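PDB 3ZWU: PHOX from Pseudomonas fluorescens, which acts as an alkaline phosphatase, probably hydrolysing phosphate monoesters at a cluster of two oxo-bridged irons and calcium ions in a beta-propeller-like fold. Local coordinates for residues G78-A83 with V124-G129; I87-T92 with G118-E123; R385-V390 with T401-A406. All coordinates share one frame; numbering follows the deposited sequence.

Contact 1: residues G78-A83 with V124-G129; sequences GEKNRA and VQRKNG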
loop_
_atom_site.group_PDB
_atom_site.type_symbol
_atom_site.label_atom_id
_atom_site.label_comp_id
_atom_site.label_asym_id
_atom_site.label_seq_id
_atom_site.Cartn_x
_atom_site.Cartn_y
_atom_site.Cartn_z
ATOM N N GLY A 78 10.072 26.312 -7.486
ATOM C CA GLY A 78 10.934 27.439 -7.143
ATOM C C GLY A 78 11.641 27.362 -5.789
ATOM O O GLY A 78 12.341 28.308 -5.462
ATOM N N GLU A 79 11.472 26.282 -4.995
ATOM C CA GLU A 79 12.089 26.183 -3.663
ATOM C C GLU A 79 12.598 24.771 -3.380
ATOM O O GLU A 79 11.816 23.904 -2.984
ATOM C CB GLU A 79 11.084 26.617 -2.581
ATOM C CG GLU A 79 10.859 28.118 -2.538
ATOM C CD GLU A 79 9.885 28.573 -1.471
ATOM O OE1 GLU A 79 8.662 28.424 -1.686
ATOM O OE2 GLU A 79 10.341 29.067 -0.416
ATOM N N LYS A 80 13.914 24.551 -3.543
ATOM C CA LYS A 80 14.528 23.244 -3.314
ATOM C C LYS A 80 14.575 22.813 -1.838
ATOM O O LYS A 80 14.744 21.624 -1.579
ATOM C CB LYS A 80 15.938 23.174 -3.944
ATOM C CG LYS A 80 17.017 23.961 -3.201
ATOM C CD LYS A 80 18.339 23.984 -3.959
ATOM C CE LYS A 80 19.425 24.626 -3.138
ATOM N NZ LYS A 80 20.741 24.589 -3.824
ATOM N N ASN A 81 14.445 23.748 -0.879
ATOM C CA ASN A 81 14.492 23.409 0.551
ATOM C C ASN A 81 13.113 23.197 1.188
ATOM O O ASN A 81 13.027 23.114 2.413
ATOM C CB ASN A 81 15.306 24.454 1.315
ATOM C CG ASN A 81 16.756 24.482 0.893
ATOM O OD1 ASN A 81 17.385 23.435 0.705
ATOM N ND2 ASN A 81 17.336 25.666 0.756
ATOM N N ARG A 82 12.050 23.063 0.371
ATOM C CA ARG A 82 10.698 22.791 0.844
ATOM C C ARG A 82 10.131 21.626 0.049
ATOM O O ARG A 82 10.448 21.462 -1.127
ATOM C CB ARG A 82 9.769 23.989 0.602
ATOM C CG ARG A 82 10.032 25.234 1.421
ATOM C CD ARG A 82 9.029 26.318 1.051
ATOM N NE ARG A 82 7.699 26.093 1.627
ATOM C CZ ARG A 82 6.626 26.842 1.376
ATOM N NH1 ARG A 82 6.703 27.874 0.538
ATOM N NH2 ARG A 82 5.463 26.562 1.955
ATOM N N ALA A 83 9.231 20.868 0.667
ATOM C CA ALA A 83 8.518 19.792 -0.008
ATOM C C ALA A 83 7.280 19.431 0.789
ATOM O O ALA A 83 7.180 19.771 1.968
ATOM C CB ALA A 83 9.412 18.569 -0.163
ATOM N N VAL A 124 7.586 19.651 4.825
ATOM C CA VAL A 124 8.911 19.378 5.352
ATOM C C VAL A 124 9.852 20.436 4.781
ATOM O O VAL A 124 9.669 20.864 3.637
ATOM C CB VAL A 124 9.403 17.934 5.083
ATOM C CG1 VAL A 124 8.564 16.927 5.855
ATOM C CG2 VAL A 124 9.414 17.594 3.593
ATOM N N GLN A 125 10.810 20.904 5.595
ATOM C CA GLN A 125 11.791 21.907 5.185
ATOM C C GLN A 125 13.183 21.395 5.490
ATOM O O GLN A 125 13.385 20.772 6.530
ATOM C CB GLN A 125 11.561 23.239 5.911
ATOM C CG GLN A 125 10.667 24.197 5.141
ATOM C CD GLN A 125 10.292 25.419 5.949
ATOM O OE1 GLN A 125 11.007 25.832 6.868
ATOM N NE2 GLN A 125 9.163 26.035 5.617
ATOM N N ARG A 126 14.142 21.690 4.609
ATOM C CA ARG A 126 15.523 21.265 4.766
ATOM C C ARG A 126 16.360 22.379 5.378
ATOM O O ARG A 126 16.322 23.512 4.901
ATOM C CB ARG A 126 16.116 20.866 3.415
ATOM C CG ARG A 126 17.449 20.128 3.537
ATOM C CD ARG A 126 17.883 19.553 2.209
ATOM N NE ARG A 126 18.107 20.591 1.206
ATOM C CZ ARG A 126 18.283 20.365 -0.093
ATOM N NH1 ARG A 126 18.262 19.124 -0.571
ATOM N NH2 ARG A 126 18.481 21.378 -0.927
ATOM N N LYS A 127 17.124 22.041 6.421
ATOM C CA LYS A 127 18.038 22.955 7.105
ATOM C C LYS A 127 19.317 22.175 7.383
ATOM O O LYS A 127 19.244 21.125 8.018
ATOM C CB LYS A 127 17.415 23.459 8.415
ATOM C CG LYS A 127 16.216 24.373 8.189
ATOM C CD LYS A 127 15.678 24.986 9.481
ATOM C CE LYS A 127 15.061 23.962 10.405
ATOM N NZ LYS A 127 14.187 24.593 11.428
ATOM N N ASN A 128 20.465 22.639 6.847
ATOM C CA ASN A 128 21.770 21.977 6.997
ATOM C C ASN A 128 21.742 20.525 6.472
ATOM O O ASN A 128 22.288 19.620 7.106
ATOM C CB ASN A 128 22.253 22.036 8.456
ATOM C CG ASN A 128 22.266 23.433 9.035
ATOM O OD1 ASN A 128 23.180 24.223 8.778
ATOM N ND2 ASN A 128 21.255 23.778 9.825
ATOM N N GLY A 129 21.065 20.303 5.331
ATOM C CA GLY A 129 20.944 18.980 4.715
ATOM C C GLY A 129 19.931 18.031 5.386
ATOM O O GLY A 129 19.729 16.931 4.872
#
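Arg126 and Asn81 meet near the outer end of strands 82-89 and 118-127, the inner pair of a four-stranded antiparallel sheet whose simple up-and-down order is consistent with a blade of the beta-propeller clan to which PhoX belongs. The arginine grips side-on: Arg126 NH2 reaches Asn81 OD1 at 2.8 Å and Arg126 NE reaches the same oxygen at 3.0 Å, both as bent hydrogen bonds, with amide and guanidinium planes turned 66° apart. A straighter main-chain bond, Arg126 N to Asn81 O at 2.8 Å, ties the same two residues again. Lys80 joins in with its aliphatic part, CG lying 3.7 Å from Arg126 NH2, while its carbonyl oxygen sits over one face of the guanidinium, off toward the rim.

Behind this corner the strands pair regularly. Ala83 and Val124 form a hydrogen-bonded pair, joined by both main-chain bonds, and Ala83 CB packs against Val124 CG2 at 3.9 Å. On the opposite sheet face, Arg82 and Gln125 run side by side with their CG atoms 3.9 Å apart.

Farther out, Asp541 forms a salt bridge with Arg126 NH1, and Trp131 of strand 130-144 packs on Val124 and Arg126. Glu123 OE2 receives both Arg82 NE and Gln125 NE2. The type I turn from Glu79 to Arg82 brings a second acid close: the Arg82 chain bends at chi3 (76°), and its NH1 makes a salt bridge of 3.0 Å to Glu79 OE1, met on the syn side of the carboxylate.

Contact 2: residues I87-T92 with G118-E123; sequences INNEYT and GVSVIE. With FEO (mu-oxo-diiron), chain I; VO4 (vanadate ion), chain C.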
loop_
_atom_site.group_PDB
_atom_site.type_symbol
_atom_site.label_atom_id
_atom_site.label_comp_id
_atom_site.label_asym_id
_atom_site.label_seq_id
_atom_site.Cartn_x
_atom_site.Cartn_y
_atom_site.Cartn_z
ATOM N N ILE A 87 1.134 11.116 3.400
ATOM C CA ILE A 87 1.439 9.862 4.079
ATOM C C ILE A 87 0.169 9.173 4.512
ATOM O O ILE A 87 -0.628 9.760 5.242
ATOM C CB ILE A 87 2.355 10.139 5.304
ATOM C CG1 ILE A 87 3.675 10.839 4.899
ATOM C CG2 ILE A 87 2.646 8.835 6.076
ATOM C CD1 ILE A 87 4.284 11.699 5.996
ATOM N N ASN A 88 -0.001 7.915 4.104
ATOM C CA ASN A 88 -1.173 7.146 4.478
ATOM C C ASN A 88 -1.115 6.727 5.924
ATOM O O ASN A 88 -0.037 6.471 6.455
ATOM C CB ASN A 88 -1.296 5.884 3.644
ATOM C CG ASN A 88 -1.599 6.145 2.206
ATOM O OD1 ASN A 88 -1.910 7.263 1.799
ATOM N ND2 ASN A 88 -1.558 5.104 1.405
ATOM N N ASN A 89 -2.288 6.580 6.524
ATOM C CA ASN A 89 -2.467 6.104 7.889
ATOM C C ASN A 89 -3.454 4.960 7.756
ATOM O O ASN A 89 -4.634 5.184 7.497
ATOM C CB ASN A 89 -2.998 7.218 8.755
ATOM C CG ASN A 89 -2.031 8.362 8.864
ATOM O OD1 ASN A 89 -2.339 9.495 8.478
ATOM N ND2 ASN A 89 -0.863 8.111 9.442
ATOM N N GLU A 90 -2.956 3.729 7.846
ATOM C CA GLU A 90 -3.747 2.554 7.519
ATOM C C GLU A 90 -4.750 2.093 8.543
ATOM O O GLU A 90 -5.884 1.796 8.188
ATOM C CB GLU A 90 -2.817 1.408 7.136
ATOM C CG GLU A 90 -3.554 0.271 6.453
ATOM C CD GLU A 90 -2.686 -0.909 6.098
ATOM O OE1 GLU A 90 -1.863 -1.324 6.947
ATOM O OE2 GLU A 90 -2.860 -1.447 4.983
ATOM N N TYR A 91 -4.330 1.923 9.774
ATOM C CA TYR A 91 -5.215 1.413 10.807
ATOM C C TYR A 91 -4.723 1.855 12.163
ATOM O O TYR A 91 -3.869 2.732 12.220
ATOM C CB TYR A 91 -5.416 -0.116 10.672
ATOM C CG TYR A 91 -4.212 -0.988 10.952
ATOM C CD1 TYR A 91 -3.174 -1.086 10.037
ATOM C CD2 TYR A 91 -4.154 -1.790 12.087
ATOM C CE1 TYR A 91 -2.083 -1.921 10.265
ATOM C CE2 TYR A 91 -3.078 -2.644 12.316
ATOM C CZ TYR A 91 -2.046 -2.712 11.398
ATOM O OH TYR A 91 -0.980 -3.564 11.576
ATOM N N THR A 92 -5.280 1.325 13.247
ATOM C CA THR A 92 -4.849 1.729 14.578
ATOM C C THR A 92 -4.688 0.519 15.469
ATOM O O THR A 92 -5.189 -0.563 15.168
ATOM C CB THR A 92 -5.782 2.793 15.157
ATOM O OG1 THR A 92 -5.218 3.265 16.383
ATOM C CG2 THR A 92 -7.206 2.281 15.388
ATOM N N GLY A 118 -6.573 7.321 7.180
ATOM C CA GLY A 118 -6.710 8.257 6.077
ATOM C C GLY A 118 -5.350 8.672 5.581
ATOM O O GLY A 118 -4.505 7.818 5.300
ATOM N N VAL A 119 -5.139 9.981 5.449
ATOM C CA VAL A 119 -3.890 10.538 4.960
ATOM C C VAL A 119 -3.492 11.723 5.818
ATOM O O VAL A 119 -4.356 12.455 6.318
ATOM C CB VAL A 119 -4.039 10.952 3.471
ATOM C CG1 VAL A 119 -2.784 11.645 2.940
ATOM C CG2 VAL A 119 -4.392 9.741 2.612
ATOM N N SER A 120 -2.181 11.917 5.969
ATOM C CA SER A 120 -1.611 13.067 6.644
ATOM C C SER A 120 -0.755 13.783 5.615
ATOM O O SER A 120 0.203 13.190 5.113
ATOM C CB SER A 120 -0.747 12.637 7.824
ATOM O OG SER A 120 -1.510 12.035 8.854
ATOM N N VAL A 121 -1.125 15.020 5.248
ATOM C CA VAL A 121 -0.335 15.829 4.332
ATOM C C VAL A 121 0.491 16.734 5.219
ATOM O O VAL A 121 -0.073 17.375 6.103
ATOM C CB VAL A 121 -1.183 16.642 3.335
ATOM C CG1 VAL A 121 -0.285 17.452 2.397
ATOM C CG2 VAL A 121 -2.114 15.725 2.541
ATOM N N ILE A 122 1.815 16.755 5.031
ATOM C CA ILE A 122 2.692 17.591 5.844
ATOM C C ILE A 122 3.695 18.328 4.997
ATOM O O ILE A 122 4.093 17.835 3.944
ATOM C CB ILE A 122 3.426 16.749 6.923
ATOM C CG1 ILE A 122 4.377 15.695 6.303
ATOM C CG2 ILE A 122 2.425 16.105 7.877
ATOM C CD1 ILE A 122 5.255 14.984 7.316
ATOM N N GLU A 123 4.151 19.482 5.487
ATOM C CA GLU A 123 5.231 20.213 4.858
ATOM C C GLU A 123 6.504 19.816 5.588
ATOM O O GLU A 123 6.509 19.695 6.819
ATOM C CB GLU A 123 5.033 21.735 4.939
ATOM C CG GLU A 123 6.231 22.504 4.394
ATOM C CD GLU A 123 6.137 24.013 4.378
ATOM O OE1 GLU A 123 5.006 24.550 4.388
ATOM O OE2 GLU A 123 7.201 24.662 4.270
HETATM FE FE1 FEO I . -1.885 -2.774 3.842
HETATM FE FE2 FEO I . -1.379 -5.586 1.783
HETATM O O FEO I . -0.813 -4.190 2.967
HETATM V V VO4 C . -0.983 -5.477 4.919
HETATM O O1 VO4 C . -1.048 -6.389 6.410
HETATM O O2 VO4 C . 0.760 -5.218 4.867
HETATM O O3 VO4 C . -2.051 -4.192 5.369
HETATM O O4 VO4 C . -1.538 -6.641 3.756
HETATM O O HOH W 1 0.099 -2.243 4.680
#
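Ser120 OG donates to Asn89 OD1 at 2.7 Å, arriving in the carbonyl plane on a lone pair. The two residues are diagonal neighbours rather than a paired couple: Asn89 stands opposite Gly118, and with no side chain there, its amide reaches along the sheet face to the serine. Torsions of -64° and -66° about chi1 set Asn89 CG and Ser120 OG each beside its own backbone N, which brings OD1 and OG together on the one face. Arg142 of strand 130-144 packs against both residues. With an alanine in place of Asn89, Ser120 OG would probably lose this in-plane acceptor and a gap would open beside Arg142.

The main chain beneath is antiparallel sheet, consistent with a blade of the beta-propeller clan, strands 82-89 and 118-127 pairing through Ile87 with Ser120 and Asn89 with Gly118. Ile87 N to Ser120 O and Ser120 N to Ile87 O are both 2.8 Å, and Asn89 and Gly118 exchange a second pair of bonds. Gly118 has backbone angles at which a CB would collide with the preceding carbonyl oxygen. Along the face that carries Ser120, the CD1 atoms of Ile87 and Ile122 touch at 3.7 Å.

The other face holds Asn88, whose OD1 lies 3.6 Å from Val119 CG2 and accepts from Tyr189 OH and Thr191 OG1. Its ND2 donates to the carbonyl of Cys179, an iron ligand, and so acts from the second shell. Just past the strand, extended Glu90 enters the first shell: OE2 binds FE1 of the diiron unit at 2.0 Å, alongside Cys179, Glu194, water 1 and vanadate O3, the last 2.1 Å from FE1.

Contact 3: residues R385-V390 with T401-A406; sequences RPEWIV and TLTNNA. With CA (calcium ion), chain G; CA (calcium ion), chain F; VO4 (vanadate ion), chain C; FEO (mu-oxo-diiron), chain I.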
loop_
_atom_site.group_PDB
_atom_site.type_symbol
_atom_site.label_atom_id
_atom_site.label_comp_id
_atom_site.label_asym_id
_atom_site.label_seq_id
_atom_site.Cartn_x
_atom_site.Cartn_y
_atom_site.Cartn_z
ATOM N N ARG A 385 -1.104 -13.049 -3.057
ATOM C CA ARG A 385 -1.180 -11.756 -2.381
ATOM C C ARG A 385 -0.347 -10.642 -3.023
ATOM O O ARG A 385 0.707 -10.262 -2.492
ATOM C CB ARG A 385 -0.788 -11.915 -0.920
ATOM C CG ARG A 385 -1.763 -12.744 -0.113
ATOM C CD ARG A 385 -1.412 -12.689 1.353
ATOM N NE ARG A 385 -1.493 -11.318 1.860
ATOM C CZ ARG A 385 -0.966 -10.888 3.003
ATOM N NH1 ARG A 385 -0.309 -11.725 3.802
ATOM N NH2 ARG A 385 -1.089 -9.614 3.358
ATOM N N PRO A 386 -0.828 -10.081 -4.133
ATOM C CA PRO A 386 -0.135 -8.967 -4.747
ATOM C C PRO A 386 -0.130 -7.772 -3.804
ATOM O O PRO A 386 -1.193 -7.376 -3.323
ATOM C CB PRO A 386 -0.954 -8.662 -6.008
ATOM C CG PRO A 386 -1.735 -9.870 -6.274
ATOM C CD PRO A 386 -1.936 -10.569 -4.971
ATOM N N GLU A 387 1.053 -7.228 -3.507
ATOM C CA GLU A 387 1.141 -6.031 -2.693
ATOM C C GLU A 387 1.666 -4.907 -3.590
ATOM O O GLU A 387 0.985 -4.604 -4.572
ATOM C CB GLU A 387 1.867 -6.273 -1.356
ATOM C CG GLU A 387 1.027 -7.105 -0.399
ATOM C CD GLU A 387 1.363 -6.975 1.074
ATOM O OE1 GLU A 387 2.337 -7.623 1.509
ATOM O OE2 GLU A 387 0.664 -6.232 1.801
ATOM N N TRP A 388 2.810 -4.279 -3.312
ATOM C CA TRP A 388 3.214 -3.114 -4.084
ATOM C C TRP A 388 3.736 -3.442 -5.453
ATOM O O TRP A 388 4.400 -4.457 -5.641
ATOM C CB TRP A 388 4.276 -2.288 -3.365
ATOM C CG TRP A 388 3.852 -1.647 -2.086
ATOM C CD1 TRP A 388 3.196 -2.239 -1.042
ATOM C CD2 TRP A 388 4.317 -0.389 -1.601
ATOM N NE1 TRP A 388 3.192 -1.406 0.049
ATOM C CE2 TRP A 388 3.884 -0.268 -0.263
ATOM C CE3 TRP A 388 5.098 0.632 -2.155
ATOM C CZ2 TRP A 388 4.180 0.847 0.513
ATOM C CZ3 TRP A 388 5.406 1.729 -1.376
ATOM C CH2 TRP A 388 4.941 1.830 -0.063
ATOM N N ILE A 389 3.479 -2.528 -6.394
ATOM C CA ILE A 389 3.954 -2.574 -7.756
ATOM C C ILE A 389 4.772 -1.312 -8.011
ATOM O O ILE A 389 4.374 -0.224 -7.585
ATOM C CB ILE A 389 2.782 -2.689 -8.759
ATOM C CG1 ILE A 389 1.953 -3.949 -8.471
ATOM C CG2 ILE A 389 3.305 -2.690 -10.207
ATOM C CD1 ILE A 389 0.687 -4.082 -9.269
ATOM N N VAL A 390 5.911 -1.453 -8.695
ATOM C CA VAL A 390 6.741 -0.316 -9.087
ATOM C C VAL A 390 7.169 -0.476 -10.532
ATOM O O VAL A 390 7.261 -1.598 -11.035
ATOM C CB VAL A 390 7.951 -0.061 -8.165
ATOM C CG1 VAL A 390 7.501 0.401 -6.789
ATOM C CG2 VAL A 390 8.854 -1.282 -8.062
ATOM N N THR A 401 5.355 -7.358 -5.618
ATOM C CA THR A 401 5.590 -8.329 -4.558
ATOM C C THR A 401 4.375 -9.241 -4.454
ATOM O O THR A 401 3.238 -8.791 -4.605
ATOM C CB THR A 401 5.839 -7.659 -3.218
ATOM O OG1 THR A 401 4.789 -6.727 -2.975
ATOM C CG2 THR A 401 7.157 -6.954 -3.170
ATOM N N LEU A 402 4.630 -10.526 -4.247
ATOM C CA LEU A 402 3.624 -11.551 -4.007
ATOM C C LEU A 402 4.055 -12.004 -2.623
ATOM O O LEU A 402 4.965 -12.818 -2.489
ATOM C CB LEU A 402 3.730 -12.652 -5.067
ATOM C CG LEU A 402 3.437 -12.213 -6.499
ATOM C CD1 LEU A 402 3.622 -13.366 -7.470
ATOM C CD2 LEU A 402 2.042 -11.632 -6.623
ATOM N N THR A 403 3.520 -11.342 -1.590
ATOM C CA THR A 403 4.041 -11.462 -0.231
ATOM C C THR A 403 4.123 -12.847 0.352
ATOM O O THR A 403 5.110 -13.160 1.007
ATOM C CB THR A 403 3.413 -10.416 0.695
ATOM O OG1 THR A 403 4.301 -10.160 1.778
ATOM C CG2 THR A 403 2.039 -10.807 1.207
ATOM N N ASN A 404 3.096 -13.663 0.139
ATOM C CA ASN A 404 3.020 -15.048 0.611
ATOM C C ASN A 404 1.633 -15.581 0.282
ATOM O O ASN A 404 0.782 -14.827 -0.195
ATOM C CB ASN A 404 3.300 -15.170 2.132
ATOM C CG ASN A 404 2.514 -14.221 3.000
ATOM O OD1 ASN A 404 1.282 -14.245 3.009
ATOM N ND2 ASN A 404 3.197 -13.379 3.774
ATOM N N ASN A 405 1.412 -16.873 0.511
ATOM C CA ASN A 405 0.109 -17.494 0.324
ATOM C C ASN A 405 0.121 -18.865 0.971
ATOM O O ASN A 405 0.439 -19.857 0.314
ATOM C CB ASN A 405 -0.299 -17.586 -1.145
ATOM C CG ASN A 405 -1.729 -18.036 -1.334
ATOM O OD1 ASN A 405 -2.437 -18.377 -0.381
ATOM N ND2 ASN A 405 -2.189 -18.057 -2.572
ATOM N N ALA A 406 -0.263 -18.919 2.253
ATOM C CA ALA A 406 -0.328 -20.168 3.013
ATOM C C ALA A 406 -1.331 -21.168 2.422
ATOM O O ALA A 406 -1.224 -22.356 2.709
ATOM C CB ALA A 406 -0.695 -19.877 4.459
HETATM CA CA CA G . 1.773 -7.140 3.922
HETATM CA CA CA F . 1.484 -3.694 2.845
HETATM V V VO4 C . -0.983 -5.477 4.919
HETATM O O1 VO4 C . -1.048 -6.389 6.410
HETATM O O2 VO4 C . 0.760 -5.218 4.867
HETATM O O3 VO4 C . -2.051 -4.192 5.369
HETATM O O4 VO4 C . -1.538 -6.641 3.756
HETATM FE FE1 FEO I . -1.885 -2.774 3.842
HETATM FE FE2 FEO I . -1.379 -5.586 1.783
HETATM O O FEO I . -0.813 -4.190 2.967
HETATM O O HOH W 2 1.943 -11.508 5.844
HETATM O O HOH W 3 0.437 -8.602 5.364
HETATM O O HOH W 4 1.486 -1.191 2.357
HETATM O O HOH W 5 3.226 -8.987 3.995
HETATM O O HOH W 6 3.228 -2.728 4.255
HETATM O O HOH W 1 0.099 -2.243 4.680
#
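Arg385 is matched at every nitrogen. NH1 donates to Asn404 OD1 at 3.1 Å and to water 2, which also accepts from Asn404 ND2; the strongest polar partner of the Asn404 amide is Ser477. NE forms a salt bridge with Asp292, an iron ligand; NH2 donates to water 3, and vanadate O4 lies at the guanidinium edge, in its plane, 3.0 Å from NH2. A chi3 bend (62°) brings the guanidinium beneath Thr403 CG2, 3.4 Å above the centre of one face, while Thr403 OG1 bonds to Pro478 O and accepts from calcium-bound water 5.

The hairpin of strands 386-391 and 398-402 sets these groups in place: Thr403 N donates to Arg385 O, Glu387 N to Thr401 O at 2.9 Å, and Thr401 N to Trp388 O. The Glu387 carboxylate reaches three metals. Both oxygens bind the chain G calcium, OE1 at 2.5 Å; OE2 also binds FE2 at 2.1 Å and, more distantly, the chain F calcium. Trp388 NE1 donates to water 4 on that calcium.

Vanadate is a phosphate mimic, so its meeting with Arg385, the irons and two of the calciums suggests that cations on several sides would offset the negative charge of a substrate phosphate.

In the fold
Contacts 1 and 2 are two stations along the same strands, 82-89 and 118-127, their centres 21 Å apart, with contact 2 nested inside the loop that contact 1 closes. Contact 1 lies at the partly exposed outer end, where charged side chains pair with acids and amides; contact 2 is buried and relies on apolar packing, amides and a hydroxyl, with one carboxylate carried on to iron. Contact 3, on a hairpin at the edge of a different sheet, is also buried, yet more ionic because metals gather there. Contacts 2 and 3 do not touch, their nearest atoms being about 7 Å apart, but meet through the diiron unit, vanadate and water 1; contact 1 remains remote.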